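Local coordinates for protein lantibiotic dehydratase (Microbispora corallina, PDB 5EHK) that probably dehydrates serine and threonine residues of the NAI-107 precursor peptide, using glutamyl-tRNA as the source of the activating glutamate, at residues P288-D293 with S600-E605; A556-H561 with E630-L635; A565-V570 with S587-R592. All blocks are in the same frame, centred on the assembly; numbering follows the deposited sequence.

Contact 1 (P288-D293 with S600-E605)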
ATOM      1  N   PRO A 288      -3.663 -42.139  -6.889  1.00 24.52           N
ATOM      2  CA  PRO A 288      -3.284 -41.099  -7.863  1.00 25.41           C
ATOM      3  C   PRO A 288      -4.236 -39.901  -7.908  1.00 25.13           C
ATOM      4  O   PRO A 288      -3.863 -38.860  -8.449  1.00 25.04           O
ATOM      5  CB  PRO A 288      -3.339 -41.835  -9.211  1.00 24.86           C
ATOM      6  CG  PRO A 288      -4.220 -43.026  -8.962  1.00 25.02           C
ATOM      7  CD  PRO A 288      -3.976 -43.416  -7.545  1.00 21.81           C
ATOM      8  N   LEU A 289      -5.428 -40.048  -7.340  1.00 24.62           N
ATOM      9  CA  LEU A 289      -6.494 -39.066  -7.495  1.00 22.83           C
ATOM     10  C   LEU A 289      -6.790 -38.788  -8.971  1.00 24.27           C
ATOM     11  O   LEU A 289      -6.811 -37.634  -9.419  1.00 23.39           O
ATOM     12  CB  LEU A 289      -6.193 -37.762  -6.748  1.00 20.22           C
ATOM     13  CG  LEU A 289      -5.764 -37.898  -5.297  1.00 21.14           C
ATOM     14  CD1 LEU A 289      -5.713 -36.537  -4.650  1.00 19.99           C
ATOM     15  CD2 LEU A 289      -6.689 -38.818  -4.540  1.00 23.02           C
ATOM     16  N   ASP A 290      -7.039 -39.847  -9.727  1.00 23.73           N
ATOM     17  CA  ASP A 290      -7.358 -39.682 -11.137  1.00 23.56           C
ATOM     18  C   ASP A 290      -8.830 -39.931 -11.448  1.00 24.13           C
ATOM     19  O   ASP A 290      -9.237 -39.873 -12.601  1.00 27.83           O
ATOM     20  CB  ASP A 290      -6.500 -40.604 -11.989  1.00 21.46           C
ATOM     21  CG  ASP A 290      -6.556 -42.040 -11.525  1.00 24.37           C
ATOM     22  OD1 ASP A 290      -7.383 -42.387 -10.641  1.00 25.53           O
ATOM     23  OD2 ASP A 290      -5.754 -42.831 -12.054  1.00 29.84           O
ATOM     24  N   GLY A 291      -9.631 -40.198 -10.427  1.00 24.81           N
ATOM     25  CA  GLY A 291     -11.051 -40.422 -10.644  1.00 30.69           C
ATOM     26  C   GLY A 291     -11.577 -41.775 -10.194  1.00 31.68           C
ATOM     27  O   GLY A 291     -12.763 -41.904  -9.918  1.00 34.23           O
ATOM     28  N   ASP A 292     -10.700 -42.769 -10.104  1.00 34.32           N
ATOM     29  CA  ASP A 292     -11.063 -44.087  -9.581  1.00 40.46           C
ATOM     30  C   ASP A 292     -11.348 -44.039  -8.086  1.00 36.45           C
ATOM     31  O   ASP A 292     -11.022 -43.067  -7.420  1.00 32.84           O
ATOM     32  CB  ASP A 292      -9.954 -45.112  -9.875  1.00 53.04           C
ATOM     33  CG  ASP A 292     -10.379 -46.572  -9.584  1.00 66.16           C
ATOM     34  OD1 ASP A 292     -11.610 -46.865  -9.599  1.00 66.23           O
ATOM     35  OD2 ASP A 292      -9.470 -47.428  -9.375  1.00 58.13           O
ATOM     36  N   ASP A 293     -11.954 -45.107  -7.576  1.00 41.67           N
ATOM     37  CA  ASP A 293     -12.087 -45.322  -6.147  1.00 40.56           C
ATOM     38  C   ASP A 293     -10.671 -45.515  -5.613  1.00 39.16           C
ATOM     39  O   ASP A 293      -9.905 -46.326  -6.152  1.00 36.57           O
ATOM     40  CB  ASP A 293     -12.957 -46.570  -5.908  1.00 38.67           C
ATOM     41  CG  ASP A 293     -13.022 -47.005  -4.440  1.00 37.23           C
ATOM     42  OD1 ASP A 293     -12.940 -46.162  -3.515  1.00 34.65           O
ATOM     43  OD2 ASP A 293     -13.186 -48.224  -4.217  1.00 41.33           O
ATOM     44  N   SER A 600      -0.621 -41.278 -13.067  1.00 24.39           N
ATOM     45  CA  SER A 600      -1.816 -42.083 -13.237  1.00 21.36           C
ATOM     46  C   SER A 600      -1.721 -42.954 -14.496  1.00 28.91           C
ATOM     47  O   SER A 600      -1.233 -42.500 -15.552  1.00 24.57           O
ATOM     48  CB  SER A 600      -3.043 -41.160 -13.315  1.00 20.31           C
ATOM     49  OG  SER A 600      -4.207 -41.814 -13.806  1.00 17.64           O
ATOM     50  N   GLY A 601      -2.206 -44.195 -14.388  1.00 23.23           N
ATOM     51  CA  GLY A 601      -2.331 -45.063 -15.547  1.00 17.91           C
ATOM     52  C   GLY A 601      -3.322 -44.539 -16.587  1.00 21.99           C
ATOM     53  O   GLY A 601      -3.240 -44.889 -17.759  1.00 22.28           O
ATOM     54  N   ARG A 602      -4.280 -43.722 -16.156  1.00 23.24           N
ATOM     55  CA  ARG A 602      -5.354 -43.234 -17.033  1.00 16.85           C
ATOM     56  C   ARG A 602      -5.034 -42.010 -17.858  1.00 18.66           C
ATOM     57  O   ARG A 602      -5.916 -41.485 -18.518  1.00 18.30           O
ATOM     58  CB  ARG A 602      -6.601 -42.924 -16.222  1.00 20.53           C
ATOM     59  CG  ARG A 602      -7.097 -44.080 -15.398  1.00 24.23           C
ATOM     60  CD  ARG A 602      -8.134 -43.620 -14.425  1.00 30.30           C
ATOM     61  NE  ARG A 602      -8.361 -44.646 -13.423  1.00 39.95           N
ATOM     62  CZ  ARG A 602      -9.323 -45.547 -13.516  1.00 46.43           C
ATOM     63  NH1 ARG A 602     -10.144 -45.522 -14.559  1.00 53.17           N
ATOM     64  NH2 ARG A 602      -9.466 -46.468 -12.573  1.00 47.05           N
ATOM     65  N   ALA A 603      -3.815 -41.491 -17.770  1.00 22.79           N
ATOM     66  CA  ALA A 603      -3.501 -40.245 -18.481  1.00 22.59           C
ATOM     67  C   ALA A 603      -2.021 -40.108 -18.746  1.00 19.92           C
ATOM     68  O   ALA A 603      -1.212 -40.362 -17.861  1.00 26.73           O
ATOM     69  CB  ALA A 603      -4.016 -39.030 -17.701  1.00 20.06           C
ATOM     70  N   GLN A 604      -1.658 -39.728 -19.962  1.00 18.62           N
ATOM     71  CA  GLN A 604      -0.249 -39.565 -20.293  1.00 18.31           C
ATOM     72  C   GLN A 604       0.335 -38.410 -19.486  1.00 25.42           C
ATOM     73  O   GLN A 604      -0.175 -37.271 -19.539  1.00 25.69           O
ATOM     74  CB  GLN A 604      -0.070 -39.321 -21.781  1.00 19.74           C
ATOM     75  CG  GLN A 604       1.364 -39.341 -22.232  1.00 25.78           C
ATOM     76  CD  GLN A 604       1.507 -39.187 -23.736  1.00 37.78           C
ATOM     77  OE1 GLN A 604       0.726 -39.743 -24.513  1.00 39.31           O
ATOM     78  NE2 GLN A 604       2.509 -38.432 -24.154  1.00 45.58           N
ATOM     79  N   GLU A 605       1.377 -38.713 -18.720  1.00 18.85           N
ATOM     80  CA  GLU A 605       1.987 -37.744 -17.818  1.00 17.04           C
ATOM     81  C   GLU A 605       2.762 -36.679 -18.585  1.00 22.82           C
ATOM     82  O   GLU A 605       3.545 -37.009 -19.481  1.00 20.98           O
ATOM     83  CB  GLU A 605       2.898 -38.475 -16.823  1.00 16.47           C
ATOM     84  CG  GLU A 605       3.690 -37.580 -15.902  1.00 21.01           C
ATOM     85  CD  GLU A 605       2.849 -36.943 -14.824  1.00 21.21           C
ATOM     86  OE1 GLU A 605       1.838 -37.547 -14.425  1.00 26.45           O
ATOM     87  OE2 GLU A 605       3.192 -35.834 -14.373  1.00 19.90           O
TER
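One serine hydroxyl works in two directions here: S600 OG gives its proton to D290 and takes one from the backbone of its own turn. The donated bond runs to D290 OD2, with OG and OD2 2.5 Å apart, and lands on the anti lone pair of that oxygen, pointing away from OD1. OG also accepts from R602 N at 3.0 Å, the bond of an ST turn, set inside the type I turn S600-A603. OG is anti to its own backbone N (chi1 165°), which swings it over the turn and toward the aspartate.

The same turn sends the arginine across to the 288-293 loop. R602 runs extended from CG to NE, and its CD and NE pass D290 OD2, which lies at the edge of the guanidinium in its plane, with NE 3.5 Å from OD2. The carboxylate stands almost perpendicular to the guanidinium (86°), so a single oxygen, OD2, meets the guanidinium edge, and the pair is not a coplanar two-pronged one. Further out, R602 NH2 pairs with D292 OD2 at 3.3 Å, while CA of D292 lies over one face of the guanidinium. Two aspartates thus share one arginine in a small salt-bridge network, and the positive charge probably helps keep both ionised. Across G291, D292 N reaches back weakly to D290 OD1. Behind the polar atoms, P288 CB rests on S600 CB at 4.2 Å. Past D292, D293 is the N-cap of helix 294-306, while P288 O accepts from R592 NH2 of strand 591-595.

Contact 2 (A556-H561 with E630-L635)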
ATOM      1  N   ALA A 556     -12.513 -33.540 -23.604  1.00 16.29           N
ATOM      2  CA  ALA A 556     -11.530 -34.124 -24.507  1.00 17.21           C
ATOM      3  C   ALA A 556     -11.211 -33.169 -25.648  1.00 17.19           C
ATOM      4  O   ALA A 556     -10.112 -33.197 -26.206  1.00 16.37           O
ATOM      5  CB  ALA A 556     -12.033 -35.450 -25.059  1.00 18.21           C
ATOM      6  N   GLY A 557     -12.190 -32.343 -26.005  1.00 14.84           N
ATOM      7  CA  GLY A 557     -12.015 -31.358 -27.039  1.00 13.56           C
ATOM      8  C   GLY A 557     -12.233 -29.945 -26.546  1.00 15.49           C
ATOM      9  O   GLY A 557     -12.729 -29.110 -27.293  1.00 14.97           O
ATOM     10  N   ARG A 558     -11.871 -29.672 -25.294  1.00 17.07           N
ATOM     11  CA  ARG A 558     -12.065 -28.346 -24.700  1.00 13.66           C
ATOM     12  C   ARG A 558     -11.422 -27.222 -25.516  1.00 15.87           C
ATOM     13  O   ARG A 558     -10.452 -27.431 -26.230  1.00 19.36           O
ATOM     14  CB  ARG A 558     -11.619 -28.316 -23.227  1.00 22.29           C
ATOM     15  CG  ARG A 558     -10.097 -28.294 -22.891  1.00 13.26           C
ATOM     16  CD  ARG A 558      -9.929 -28.641 -21.389  1.00 12.37           C
ATOM     17  NE  ARG A 558      -8.545 -28.671 -20.938  1.00 14.02           N
ATOM     18  CZ  ARG A 558      -7.841 -27.576 -20.656  1.00 14.93           C
ATOM     19  NH1 ARG A 558      -8.395 -26.374 -20.785  1.00 15.95           N
ATOM     20  NH2 ARG A 558      -6.575 -27.672 -20.267  1.00 15.37           N
ATOM     21  N   PRO A 559     -12.023 -26.036 -25.484  1.00 15.30           N
ATOM     22  CA  PRO A 559     -11.393 -24.930 -26.210  1.00 14.73           C
ATOM     23  C   PRO A 559     -10.155 -24.397 -25.494  1.00 15.35           C
ATOM     24  O   PRO A 559     -10.105 -24.427 -24.267  1.00 15.45           O
ATOM     25  CB  PRO A 559     -12.494 -23.869 -26.269  1.00 18.85           C
ATOM     26  CG  PRO A 559     -13.462 -24.235 -25.175  1.00 15.99           C
ATOM     27  CD  PRO A 559     -13.369 -25.708 -24.980  1.00 15.60           C
ATOM     28  N   LEU A 560      -9.159 -23.964 -26.267  1.00 18.20           N
ATOM     29  CA  LEU A 560      -7.946 -23.338 -25.747  1.00 10.46           C
ATOM     30  C   LEU A 560      -7.808 -21.925 -26.313  1.00 15.36           C
ATOM     31  O   LEU A 560      -8.372 -21.614 -27.368  1.00 17.51           O
ATOM     32  CB  LEU A 560      -6.741 -24.187 -26.115  1.00  8.47           C
ATOM     33  CG  LEU A 560      -6.894 -25.636 -25.652  1.00 11.47           C
ATOM     34  CD1 LEU A 560      -5.671 -26.450 -26.018  1.00 10.44           C
ATOM     35  CD2 LEU A 560      -7.159 -25.717 -24.129  1.00 12.90           C
ATOM     36  N   HIS A 561      -7.038 -21.066 -25.647  1.00 17.32           N
ATOM     37  CA  HIS A 561      -6.979 -19.653 -26.049  1.00 13.96           C
ATOM     38  C   HIS A 561      -5.632 -19.264 -26.636  1.00 12.76           C
ATOM     39  O   HIS A 561      -5.454 -18.147 -27.118  1.00 12.56           O
ATOM     40  CB  HIS A 561      -7.314 -18.759 -24.862  1.00 11.49           C
ATOM     41  CG  HIS A 561      -6.407 -18.968 -23.695  1.00 15.24           C
ATOM     42  ND1 HIS A 561      -6.293 -20.183 -23.048  1.00 16.24           N
ATOM     43  CD2 HIS A 561      -5.548 -18.128 -23.076  1.00 13.12           C
ATOM     44  CE1 HIS A 561      -5.406 -20.079 -22.074  1.00 12.04           C
ATOM     45  NE2 HIS A 561      -4.945 -18.840 -22.066  1.00 14.29           N
ATOM     46  N   GLU A 630       2.988 -23.989 -26.014  1.00 16.39           N
ATOM     47  CA  GLU A 630       2.420 -23.613 -24.737  1.00 11.40           C
ATOM     48  C   GLU A 630       1.624 -24.766 -24.134  1.00 12.61           C
ATOM     49  O   GLU A 630       1.267 -25.727 -24.798  1.00 10.99           O
ATOM     50  CB  GLU A 630       1.587 -22.340 -24.852  1.00 10.90           C
ATOM     51  CG  GLU A 630       2.466 -21.123 -25.152  1.00 17.63           C
ATOM     52  CD  GLU A 630       1.895 -19.812 -24.641  1.00 19.21           C
ATOM     53  OE1 GLU A 630       1.094 -19.839 -23.675  1.00 19.71           O
ATOM     54  OE2 GLU A 630       2.252 -18.749 -25.206  1.00 18.29           O
ATOM     55  N   VAL A 631       1.386 -24.679 -22.841  1.00 14.42           N
ATOM     56  CA  VAL A 631       0.586 -25.662 -22.172  1.00  9.37           C
ATOM     57  C   VAL A 631      -0.476 -24.841 -21.509  1.00  9.18           C
ATOM     58  O   VAL A 631      -0.193 -23.759 -21.009  1.00 12.38           O
ATOM     59  CB  VAL A 631       1.400 -26.467 -21.153  1.00  9.34           C
ATOM     60  CG1 VAL A 631       0.484 -27.345 -20.283  1.00  9.17           C
ATOM     61  CG2 VAL A 631       2.452 -27.303 -21.878  1.00  9.12           C
ATOM     62  N   VAL A 632      -1.712 -25.302 -21.598  1.00  9.67           N
ATOM     63  CA  VAL A 632      -2.807 -24.664 -20.908  1.00  7.62           C
ATOM     64  C   VAL A 632      -3.395 -25.643 -19.909  1.00  9.43           C
ATOM     65  O   VAL A 632      -4.283 -26.437 -20.227  1.00  9.64           O
ATOM     66  CB  VAL A 632      -3.851 -24.164 -21.882  1.00  6.07           C
ATOM     67  CG1 VAL A 632      -5.030 -23.544 -21.131  1.00  7.75           C
ATOM     68  CG2 VAL A 632      -3.197 -23.182 -22.849  1.00  6.32           C
ATOM     69  N   PRO A 633      -2.895 -25.584 -18.670  1.00 10.81           N
ATOM     70  CA  PRO A 633      -3.391 -26.519 -17.656  1.00 10.43           C
ATOM     71  C   PRO A 633      -4.763 -26.125 -17.152  1.00 12.50           C
ATOM     72  O   PRO A 633      -5.109 -24.942 -17.108  1.00 11.15           O
ATOM     73  CB  PRO A 633      -2.361 -26.420 -16.530  1.00 10.23           C
ATOM     74  CG  PRO A 633      -1.548 -25.232 -16.817  1.00 10.08           C
ATOM     75  CD  PRO A 633      -1.710 -24.833 -18.237  1.00  8.50           C
ATOM     76  N   ALA A 634      -5.548 -27.127 -16.782  1.00 11.78           N
ATOM     77  CA  ALA A 634      -6.822 -26.882 -16.137  1.00 12.49           C
ATOM     78  C   ALA A 634      -6.838 -27.657 -14.830  1.00 10.78           C
ATOM     79  O   ALA A 634      -6.077 -28.625 -14.651  1.00  8.91           O
ATOM     80  CB  ALA A 634      -7.958 -27.322 -17.025  1.00 13.25           C
ATOM     81  N   LEU A 635      -7.669 -27.197 -13.906  1.00  6.50           N
ATOM     82  CA  LEU A 635      -7.859 -27.919 -12.670  1.00  9.65           C
ATOM     83  C   LEU A 635      -9.298 -28.472 -12.670  1.00 11.62           C
ATOM     84  O   LEU A 635     -10.252 -27.748 -12.392  1.00 12.87           O
ATOM     85  CB  LEU A 635      -7.549 -27.026 -11.468  1.00  7.73           C
ATOM     86  CG  LEU A 635      -7.645 -27.680 -10.087  1.00  9.82           C
ATOM     87  CD1 LEU A 635      -6.932 -29.024 -10.040  1.00  9.78           C
ATOM     88  CD2 LEU A 635      -7.143 -26.741  -8.983  1.00  9.34           C
TER
HETATM   89  O   HOH W   1      -7.958 -24.159 -18.467  1.00 16.10           O
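R558 reaches from the loop to the strand and ends on a carbonyl: its NH2 donates to V632 O at 2.6 Å. The oxygen lies near the guanidinium plane, and the donor comes in nearly along the C=O axis (161°), although the N-H...O angle is only 132°. The flat group is sandwiched by methyls. A634 CB lies over one face, 3.5 Å from NH2, and L560 CD2, from R558's own loop, lies over the opposite face, both displaced toward the rim. A water adds a looser link, 3.2 Å from R558 NH1 in a weak bond and 3.3 Å from P633 O.

Three residues along, H561 meets the valine edge-on. Its CE1 is 3.6 Å from V632 CG1, which sits in the plane of the imidazole, and L560 CD2 touches the same methyl at 4.3 Å. V632 therefore meets three residues of the loop, its carbonyl taking the arginine and its CG1 branch, anti to the backbone N, taking leucine and histidine.

What fixes these groups lies one shell out. The R558 chain is straight from CG to NE, and NE bonds to S589 OG while NH2 makes a weak second bond to A568 O. The imidazole of H561 is held through ND1 by N499 ND2 and, weakly, through NE2 by E658 O.

Strand 629-634 is itself an inner strand, hydrogen-bonded to 566-572 on one side and 620-624 on the other. The loop 556-561, leaving helix 545-556 on its way to strand 566-572, crosses over that sheet, with P559 packing against strand 785-792.

Contact 3 (A565-V570 with S587-R592); sequences AVAADV and SYSGRR
D569 has the largest share of the contact, and its OD2 is the atom most tightly held. CG is anti to the carbonyl carbon (chi1 -55°), which carries the carboxylate into the bend of 587-592. There S587 OG donates to OD2 at 2.4 Å on the anti lone pair, while S589 N donates to OD2 at 3.0 Å on the syn one, from the side of OD1. With donors on both lone pairs of OD2, the rotation of the carboxylate is probably fixed. S589 OG stands 2.9 Å from OD1, close enough for a weak bond to the carboxylate, with OD2 also within its reach; its stronger partner is R558 NE, so the buried aspartate probably feels that arginine's charge at second hand.

S589 also packs by its carbon: CB sits 3.9 Å from A567 CB and touches the backbone of A567 and A568. R591 buries about as much as S589, and its side chain contributes through CB and CG. CB lies 3.7 Å from A568 CB, and CG passes V566 CG1 at 4.0 Å. The chain then bends at chi2 (-76°) and leads away, so that NH1 folds back onto G590 O, coming in from above that carbonyl's plane.

Between the backbones, D569 N donates to R591 O at 2.9 Å, the nitrogen lying out of the plane of the carbonyl. CA of R592 faces D569 O in a CA-H...O contact, and D569 and R592 form a parallel bridge. This is the side-by-side pairing of the two parallel strands of a beta-alpha-beta unit, 566-572 and 591-595 with the short helix 577-580 in the connection, where the loop entering the second strand is pinned by an aspartate of the first.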
ATOM      1  N   ALA A 565      -1.599 -24.841 -28.491  1.00 14.17           N
ATOM      2  CA  ALA A 565      -1.324 -25.202 -27.128  1.00 11.29           C
ATOM      3  C   ALA A 565      -1.649 -26.668 -26.859  1.00 11.74           C
ATOM      4  O   ALA A 565      -2.571 -27.233 -27.435  1.00 10.86           O
ATOM      5  CB  ALA A 565      -2.122 -24.310 -26.215  1.00 11.81           C
ATOM      6  N   VAL A 566      -0.880 -27.264 -25.961  1.00 12.04           N
ATOM      7  CA  VAL A 566      -1.175 -28.575 -25.433  1.00 11.60           C
ATOM      8  C   VAL A 566      -2.060 -28.396 -24.224  1.00 14.05           C
ATOM      9  O   VAL A 566      -1.725 -27.621 -23.348  1.00 14.39           O
ATOM     10  CB  VAL A 566       0.094 -29.246 -24.925  1.00 12.66           C
ATOM     11  CG1 VAL A 566      -0.240 -30.600 -24.321  1.00 13.81           C
ATOM     12  CG2 VAL A 566       1.132 -29.358 -26.046  1.00 12.80           C
ATOM     13  N   ALA A 567      -3.167 -29.127 -24.149  1.00 13.58           N
ATOM     14  CA  ALA A 567      -4.043 -29.055 -22.992  1.00 10.50           C
ATOM     15  C   ALA A 567      -3.561 -30.054 -21.964  1.00 12.53           C
ATOM     16  O   ALA A 567      -3.056 -31.107 -22.319  1.00 18.61           O
ATOM     17  CB  ALA A 567      -5.476 -29.374 -23.395  1.00 10.13           C
ATOM     18  N   ALA A 568      -3.698 -29.734 -20.687  1.00 11.76           N
ATOM     19  CA  ALA A 568      -3.330 -30.691 -19.654  1.00 12.82           C
ATOM     20  C   ALA A 568      -4.143 -30.431 -18.402  1.00 14.27           C
ATOM     21  O   ALA A 568      -4.741 -29.364 -18.262  1.00 13.79           O
ATOM     22  CB  ALA A 568      -1.848 -30.620 -19.359  1.00 10.21           C
ATOM     23  N   ASP A 569      -4.169 -31.413 -17.507  1.00 12.31           N
ATOM     24  CA  ASP A 569      -4.848 -31.295 -16.227  1.00 12.37           C
ATOM     25  C   ASP A 569      -3.805 -31.458 -15.132  1.00 17.35           C
ATOM     26  O   ASP A 569      -2.910 -32.311 -15.235  1.00 13.46           O
ATOM     27  CB  ASP A 569      -5.925 -32.379 -16.093  1.00 13.39           C
ATOM     28  CG  ASP A 569      -6.926 -32.351 -17.257  1.00 20.59           C
ATOM     29  OD1 ASP A 569      -7.545 -31.280 -17.453  1.00 21.22           O
ATOM     30  OD2 ASP A 569      -7.057 -33.361 -18.012  1.00 17.38           O
ATOM     31  N   VAL A 570      -3.885 -30.603 -14.109  1.00 19.96           N
ATOM     32  CA  VAL A 570      -2.963 -30.671 -12.979  1.00 12.41           C
ATOM     33  C   VAL A 570      -3.677 -31.478 -11.927  1.00 12.49           C
ATOM     34  O   VAL A 570      -4.853 -31.263 -11.705  1.00 18.00           O
ATOM     35  CB  VAL A 570      -2.565 -29.266 -12.458  1.00 11.97           C
ATOM     36  CG1 VAL A 570      -3.658 -28.263 -12.717  1.00 10.07           C
ATOM     37  CG2 VAL A 570      -2.204 -29.302 -10.976  1.00 12.32           C
ATOM     38  N   SER A 587      -9.181 -36.876 -15.508  1.00 15.42           N
ATOM     39  CA  SER A 587      -8.541 -35.984 -16.434  1.00 14.82           C
ATOM     40  C   SER A 587      -8.881 -36.433 -17.849  1.00 22.95           C
ATOM     41  O   SER A 587      -8.759 -37.626 -18.169  1.00 22.66           O
ATOM     42  CB  SER A 587      -7.035 -36.028 -16.203  1.00 15.20           C
ATOM     43  OG  SER A 587      -6.321 -35.589 -17.328  1.00 12.69           O
ATOM     44  N   TYR A 588      -9.332 -35.487 -18.680  1.00 16.99           N
ATOM     45  CA  TYR A 588      -9.803 -35.785 -20.024  1.00 14.96           C
ATOM     46  C   TYR A 588      -9.051 -35.013 -21.095  1.00 22.89           C
ATOM     47  O   TYR A 588      -9.314 -35.175 -22.288  1.00 25.57           O
ATOM     48  CB  TYR A 588     -11.297 -35.503 -20.170  1.00 18.70           C
ATOM     49  CG  TYR A 588     -12.187 -36.399 -19.344  1.00 20.82           C
ATOM     50  CD1 TYR A 588     -12.112 -37.797 -19.463  1.00 22.51           C
ATOM     51  CD2 TYR A 588     -13.119 -35.856 -18.460  1.00 16.85           C
ATOM     52  CE1 TYR A 588     -12.933 -38.632 -18.691  1.00 24.20           C
ATOM     53  CE2 TYR A 588     -13.946 -36.678 -17.696  1.00 21.65           C
ATOM     54  CZ  TYR A 588     -13.855 -38.065 -17.816  1.00 25.87           C
ATOM     55  OH  TYR A 588     -14.684 -38.880 -17.067  1.00 22.18           O
ATOM     56  N   SER A 589      -8.160 -34.123 -20.689  1.00 24.42           N
ATOM     57  CA  SER A 589      -7.268 -33.527 -21.666  1.00 21.45           C
ATOM     58  C   SER A 589      -6.335 -34.663 -22.084  1.00 25.14           C
ATOM     59  O   SER A 589      -6.320 -35.737 -21.461  1.00 24.06           O
ATOM     60  CB  SER A 589      -6.503 -32.359 -21.029  1.00 20.34           C
ATOM     61  OG  SER A 589      -7.401 -31.488 -20.334  1.00 20.46           O
ATOM     62  N   GLY A 590      -5.538 -34.466 -23.113  1.00 19.81           N
ATOM     63  CA  GLY A 590      -4.550 -35.497 -23.404  1.00 26.30           C
ATOM     64  C   GLY A 590      -3.530 -35.840 -22.310  1.00 25.44           C
ATOM     65  O   GLY A 590      -2.874 -36.885 -22.367  1.00 25.37           O
ATOM     66  N   ARG A 591      -3.351 -34.930 -21.348  1.00 28.57           N
ATOM     67  CA  ARG A 591      -2.192 -34.966 -20.443  1.00 23.00           C
ATOM     68  C   ARG A 591      -2.529 -34.692 -18.992  1.00 21.86           C
ATOM     69  O   ARG A 591      -3.500 -33.985 -18.665  1.00 15.85           O
ATOM     70  CB  ARG A 591      -1.177 -33.907 -20.864  1.00 19.17           C
ATOM     71  CG  ARG A 591      -0.716 -34.013 -22.303  1.00 24.12           C
ATOM     72  CD  ARG A 591       0.269 -35.139 -22.474  1.00 31.18           C
ATOM     73  NE  ARG A 591       0.722 -35.197 -23.857  1.00 43.35           N
ATOM     74  CZ  ARG A 591       0.132 -35.950 -24.779  1.00 45.38           C
ATOM     75  NH1 ARG A 591      -0.909 -36.703 -24.419  1.00 37.07           N
ATOM     76  NH2 ARG A 591       0.581 -35.957 -26.039  1.00 36.40           N
ATOM     77  N   ARG A 592      -1.680 -35.220 -18.121  1.00 21.87           N
ATOM     78  CA  ARG A 592      -1.782 -34.922 -16.705  1.00 18.18           C
ATOM     79  C   ARG A 592      -0.444 -34.522 -16.121  1.00 19.66           C
ATOM     80  O   ARG A 592       0.596 -35.123 -16.449  1.00 19.18           O
ATOM     81  CB  ARG A 592      -2.369 -36.109 -15.956  1.00 17.86           C
ATOM     82  CG  ARG A 592      -2.058 -36.148 -14.485  1.00 15.12           C
ATOM     83  CD  ARG A 592      -2.797 -37.292 -13.843  1.00 16.45           C
ATOM     84  NE  ARG A 592      -2.160 -37.654 -12.585  1.00 20.15           N
ATOM     85  CZ  ARG A 592      -2.809 -37.947 -11.464  1.00 18.05           C
ATOM     86  NH1 ARG A 592      -4.135 -37.910 -11.413  1.00 17.02           N
ATOM     87  NH2 ARG A 592      -2.118 -38.264 -10.384  1.00 18.54           N
TER

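The three contacts step across one mixed sheet, whose neighbouring strands run 629-634, 566-572, 591-595 and 604-605. Contact 3 joins the middle pair; contact 2 lies against it on one side, centres about 7 Å apart, with A634 N hydrogen-bonded to A568 O, and contact 1 on the other, about 12 Å away between centres, where Q604 O meets R592 N. Contacts 1 and 2 stay apart, their nearest atoms about 9 Å from each other. Along the chain, 565-570 and 587-592 both fall between 556-561 and 600-605, while 288-293 comes far earlier and 630-635 last. R558 and R592 reach from one contact to the next, and R592 ties the sequence-distant 288-293 loop to the sheet.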